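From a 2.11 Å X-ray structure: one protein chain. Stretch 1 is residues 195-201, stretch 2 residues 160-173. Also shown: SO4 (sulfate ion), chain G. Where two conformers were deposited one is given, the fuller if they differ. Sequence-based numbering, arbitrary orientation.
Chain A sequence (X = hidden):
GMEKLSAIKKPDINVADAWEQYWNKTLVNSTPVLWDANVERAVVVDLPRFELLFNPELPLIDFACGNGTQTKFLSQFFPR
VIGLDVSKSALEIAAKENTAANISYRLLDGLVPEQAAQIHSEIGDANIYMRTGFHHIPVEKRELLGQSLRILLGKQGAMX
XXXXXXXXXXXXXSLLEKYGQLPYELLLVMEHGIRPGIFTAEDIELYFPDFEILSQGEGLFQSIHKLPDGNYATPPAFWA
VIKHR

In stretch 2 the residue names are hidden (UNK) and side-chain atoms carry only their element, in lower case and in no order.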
# COMPACT_ATOMS: atom_id res chain seq x y z
N ARG A 195 2.74 -9.79 8.30
CA ARG A 195 1.61 -10.66 7.97
C ARG A 195 0.59 -9.89 7.17
O ARG A 195 0.35 -8.71 7.41
CB ARG A 195 0.91 -11.19 9.22
CG ARG A 195 1.77 -12.06 10.11
CD ARG A 195 2.03 -13.41 9.45
NE ARG A 195 2.87 -14.30 10.28
CZ ARG A 195 4.20 -14.36 10.25
NH1 ARG A 195 4.93 -13.60 9.45
NH2 ARG A 195 4.80 -15.21 11.03
N PRO A 196 -0.04 -10.56 6.20
CA PRO A 196 -1.13 -9.92 5.49
C PRO A 196 -2.31 -9.84 6.44
O PRO A 196 -2.43 -10.68 7.34
CB PRO A 196 -1.44 -10.90 4.34
CG PRO A 196 -1.05 -12.22 4.88
CD PRO A 196 0.14 -11.96 5.79
N GLY A 197 -3.18 -8.87 6.22
CA GLY A 197 -4.39 -8.73 7.02
C GLY A 197 -5.57 -8.32 6.16
O GLY A 197 -5.56 -8.53 4.93
N ILE A 198 -6.57 -7.72 6.81
CA ILE A 198 -7.88 -7.40 6.22
C ILE A 198 -8.25 -5.92 6.44
O ILE A 198 -8.17 -5.45 7.56
CB ILE A 198 -8.98 -8.27 6.93
CG1 ILE A 198 -8.65 -9.77 6.82
CG2 ILE A 198 -10.39 -7.99 6.36
CD1 ILE A 198 -9.34 -10.64 7.91
N PHE A 199 -8.67 -5.19 5.39
CA PHE A 199 -9.17 -3.83 5.52
C PHE A 199 -10.54 -3.76 4.83
O PHE A 199 -10.69 -4.22 3.70
CB PHE A 199 -8.18 -2.83 4.93
CG PHE A 199 -8.44 -1.42 5.35
CD1 PHE A 199 -9.29 -0.61 4.60
CD2 PHE A 199 -7.87 -0.91 6.49
CE1 PHE A 199 -9.54 0.68 4.98
CE2 PHE A 199 -8.12 0.39 6.90
CZ PHE A 199 -8.95 1.19 6.14
N THR A 200 -11.52 -3.20 5.52
CA THR A 200 -12.91 -3.19 5.07
C THR A 200 -13.58 -1.81 5.06
O THR A 200 -13.03 -0.81 5.58
CB THR A 200 -13.75 -4.05 6.02
OG1 THR A 200 -13.88 -3.35 7.25
CG2 THR A 200 -13.11 -5.44 6.30
N ALA A 201 -14.79 -1.77 4.51
CA ALA A 201 -15.61 -0.57 4.54
C ALA A 201 -15.80 -0.15 5.98
O ALA A 201 -15.85 1.04 6.30
CB ALA A 201 -17.01 -0.83 3.88
N UNK A 160 -7.28 7.52 -2.90
CA UNK A 160 -7.68 6.23 -3.39
C UNK A 160 -6.80 5.21 -2.66
O UNK A 160 -5.57 5.35 -2.64
c UNK A 160 -7.40 6.06 -4.89
c UNK A 160 -8.88 4.17 -5.77
c UNK A 160 -7.62 4.62 -5.39
c UNK A 160 -6.56 3.72 -5.50
o UNK A 160 -8.15 0.75 -6.86
c UNK A 160 -6.74 2.41 -5.97
c UNK A 160 -8.00 2.01 -6.35
c UNK A 160 -9.07 2.88 -6.26
N UNK A 161 -7.43 4.21 -2.06
CA UNK A 161 -6.68 3.09 -1.49
C UNK A 161 -7.29 1.75 -1.94
O UNK A 161 -8.49 1.63 -2.17
c UNK A 161 -8.89 3.89 0.77
c UNK A 161 -7.84 2.82 0.89
c UNK A 161 -6.60 3.14 0.03
c UNK A 161 -7.38 2.62 2.40
N UNK A 162 -6.40 0.77 -2.12
CA UNK A 162 -6.78 -0.60 -2.45
C UNK A 162 -5.97 -1.50 -1.49
O UNK A 162 -4.76 -1.33 -1.31
c UNK A 162 -7.08 -2.35 -4.24
c UNK A 162 -7.05 -2.80 -5.73
c UNK A 162 -5.09 -0.64 -4.43
c UNK A 162 -6.59 -0.92 -3.96
N UNK A 163 -6.70 -2.37 -0.82
CA UNK A 163 -6.17 -3.19 0.25
C UNK A 163 -6.65 -4.63 0.07
O UNK A 163 -7.56 -4.88 -0.71
o UNK A 163 -4.09 -2.19 2.50
o UNK A 163 -4.08 -0.07 1.79
c UNK A 163 -6.18 -1.23 1.91
c UNK A 163 -4.68 -1.16 2.09
c UNK A 163 -6.68 -2.64 1.60
N UNK A 164 -6.06 -5.56 0.80
CA UNK A 164 -6.58 -6.91 0.84
C UNK A 164 -7.80 -6.84 1.72
O UNK A 164 -7.77 -6.19 2.77
c UNK A 164 -3.34 -9.17 0.92
c UNK A 164 -4.24 -7.99 0.51
c UNK A 164 -5.54 -7.91 1.35
c UNK A 164 -4.55 -8.06 -0.99
N UNK A 165 -8.88 -7.48 1.27
CA UNK A 165 -10.16 -7.38 1.94
C UNK A 165 -10.60 -8.66 2.64
O UNK A 165 -9.82 -9.61 2.83
N UNK A 166 -11.85 -8.65 3.07
CA UNK A 166 -12.46 -9.81 3.73
C UNK A 166 -12.22 -11.02 2.83
O UNK A 166 -12.39 -10.95 1.60
c UNK A 166 -14.63 -10.77 4.68
c UNK A 166 -13.97 -9.59 3.93
o UNK A 166 -14.14 -8.39 4.67
N UNK A 167 -11.81 -12.10 3.46
CA UNK A 167 -11.51 -13.31 2.70
C UNK A 167 -10.03 -13.49 2.48
O UNK A 167 -9.59 -14.55 2.10
N UNK A 168 -9.25 -12.46 2.76
CA UNK A 168 -7.80 -12.54 2.55
C UNK A 168 -7.16 -13.77 3.20
O UNK A 168 -6.40 -14.49 2.55
c UNK A 168 -7.12 -11.28 3.10
s UNK A 168 -5.25 -11.37 3.07
N UNK A 169 -7.42 -13.97 4.49
CA UNK A 169 -6.78 -15.05 5.25
C UNK A 169 -7.28 -16.42 4.77
O UNK A 169 -6.48 -17.33 4.61
c UNK A 169 -6.28 -13.49 7.23
c UNK A 169 -6.40 -16.04 7.62
c UNK A 169 -6.93 -14.83 6.80
c UNK A 169 -4.82 -13.26 6.84
N UNK A 170 -8.58 -16.55 4.52
CA UNK A 170 -9.10 -17.77 3.94
C UNK A 170 -8.47 -18.08 2.57
O UNK A 170 -8.18 -19.22 2.25
o UNK A 170 -12.61 -17.40 4.95
o UNK A 170 -10.87 -18.15 6.09
c UNK A 170 -10.59 -17.65 3.72
c UNK A 170 -11.40 -17.74 5.02
N UNK A 171 -8.30 -17.06 1.76
CA UNK A 171 -7.70 -17.22 0.45
C UNK A 171 -6.31 -17.86 0.57
O UNK A 171 -6.01 -18.85 -0.08
c UNK A 171 -6.84 -15.90 -1.54
c UNK A 171 -6.80 -16.27 -3.92
c UNK A 171 -4.78 -15.75 -2.75
c UNK A 171 -7.59 -15.85 -0.24
c UNK A 171 -7.50 -16.21 -2.72
c UNK A 171 -5.45 -16.06 -3.93
c UNK A 171 -5.48 -15.67 -1.57
N UNK A 172 -5.47 -17.27 1.42
CA UNK A 172 -4.12 -17.81 1.58
C UNK A 172 -4.09 -19.19 2.25
O UNK A 172 -3.32 -20.06 1.86
c UNK A 172 -3.17 -14.38 1.76
c UNK A 172 -2.80 -15.67 1.44
c UNK A 172 -2.03 -15.89 0.32
c UNK A 172 -2.80 -13.30 0.96
c UNK A 172 -1.67 -14.85 -0.49
c UNK A 172 -2.05 -13.53 -0.16
c UNK A 172 -3.21 -16.81 2.30
N UNK A 173 -4.95 -19.39 3.24
CA UNK A 173 -5.05 -20.69 3.87
C UNK A 173 -5.57 -21.78 2.93
O UNK A 173 -5.22 -22.95 3.11
n UNK A 173 -5.83 -19.48 7.34
o UNK A 173 -3.86 -19.97 6.36
c UNK A 173 -5.89 -20.62 5.18
c UNK A 173 -5.11 -19.99 6.35
S SO4 G . -10.63 -13.64 6.35
O1 SO4 G . -10.31 -14.57 5.26
O2 SO4 G . -11.04 -14.39 7.55
O3 SO4 G . -11.62 -12.62 5.92
O4 SO4 G . -9.40 -12.94 6.73
O HOH W 1 -13.13 -6.07 2.51

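Position 160 carries one carbon leading to a six-carbon ring that bears an oxygen; it is out of reach of stretch 1 and is Tyr 160. At 161 four carbons fork at the second, and one branch tip lies against the ring of Phe 199. This is Leu 161, with its CD1 3.9 Å from Phe 199 CE1. Position 162 also has four carbons, but the fork is at the first and one arm is two carbons long; its CA-to-CB bond points away from stretch 1, no side-chain atom comes within contact distance, and the residue is Ile 162. At 163 three carbons end in two oxygens, and CB packs 3.7 Å from Phe 199 CB; this is Glu 163, both of whose carboxylate oxygens are hydrogen-bonded elsewhere in the structure.

Position 164 shows four carbons forked at the second, with CB 3.6 Å from Gly 197 O; it is Leu 164. No side-chain atoms are present at 165, where CA lies 3.7 Å from Phe 199 O; this is Gly 165. At 166 one carbon carries an oxygen and a carbon, and the oxygen lies 3.5 Å from Thr 200 CG2; this is Thr 166.

Position 167 again lacks a side chain. With phi near 100°, a CB would be jammed against the preceding carbonyl oxygen, which by itself calls for glycine. Gly 167 occupies the N-cap position. At 168 one carbon leads to a sulfur, which lies 4.0 Å from Pro 196 CB and 3.4 Å from Gly 197 O; this is Cys 168. At 169 four carbons fork at the first, and the end of the two-carbon arm reaches to 3.6 Å from Pro 196 O; this is Ile 169.

Position 170 does not touch stretch 1. The two oxygens on its second side-chain carbon make it Asp 170. At 171 a carbon and an unsubstituted six-carbon ring, also out of reach, give Phe 171. At 172 the same set of atoms recurs, but the CA-to-CB bond points toward stretch 1 and a ring carbon lies 4.3 Å from Pro 196 CG; this is Phe 172. Two carbons ending in one oxygen and one nitrogen, out of reach, make 173 Asn 173.

The contact is anchored by one direct hydrogen bond, from Phe 199 N to Leu 164 O (2.9 Å), at the end of the strand. Apolar contacts add to it: Pro 196 packs against Leu 164 of the strand and Cys 168, Ile 169 and Phe 172 of the helix, and Phe 199 against Leu 161. A water accepts from Thr 166 N (2.9 Å) and donates to Phe 199 O (3.3 Å), bridging the stretches.

Stretch 2, residues 160-173: YLIELGTGCIDFFN
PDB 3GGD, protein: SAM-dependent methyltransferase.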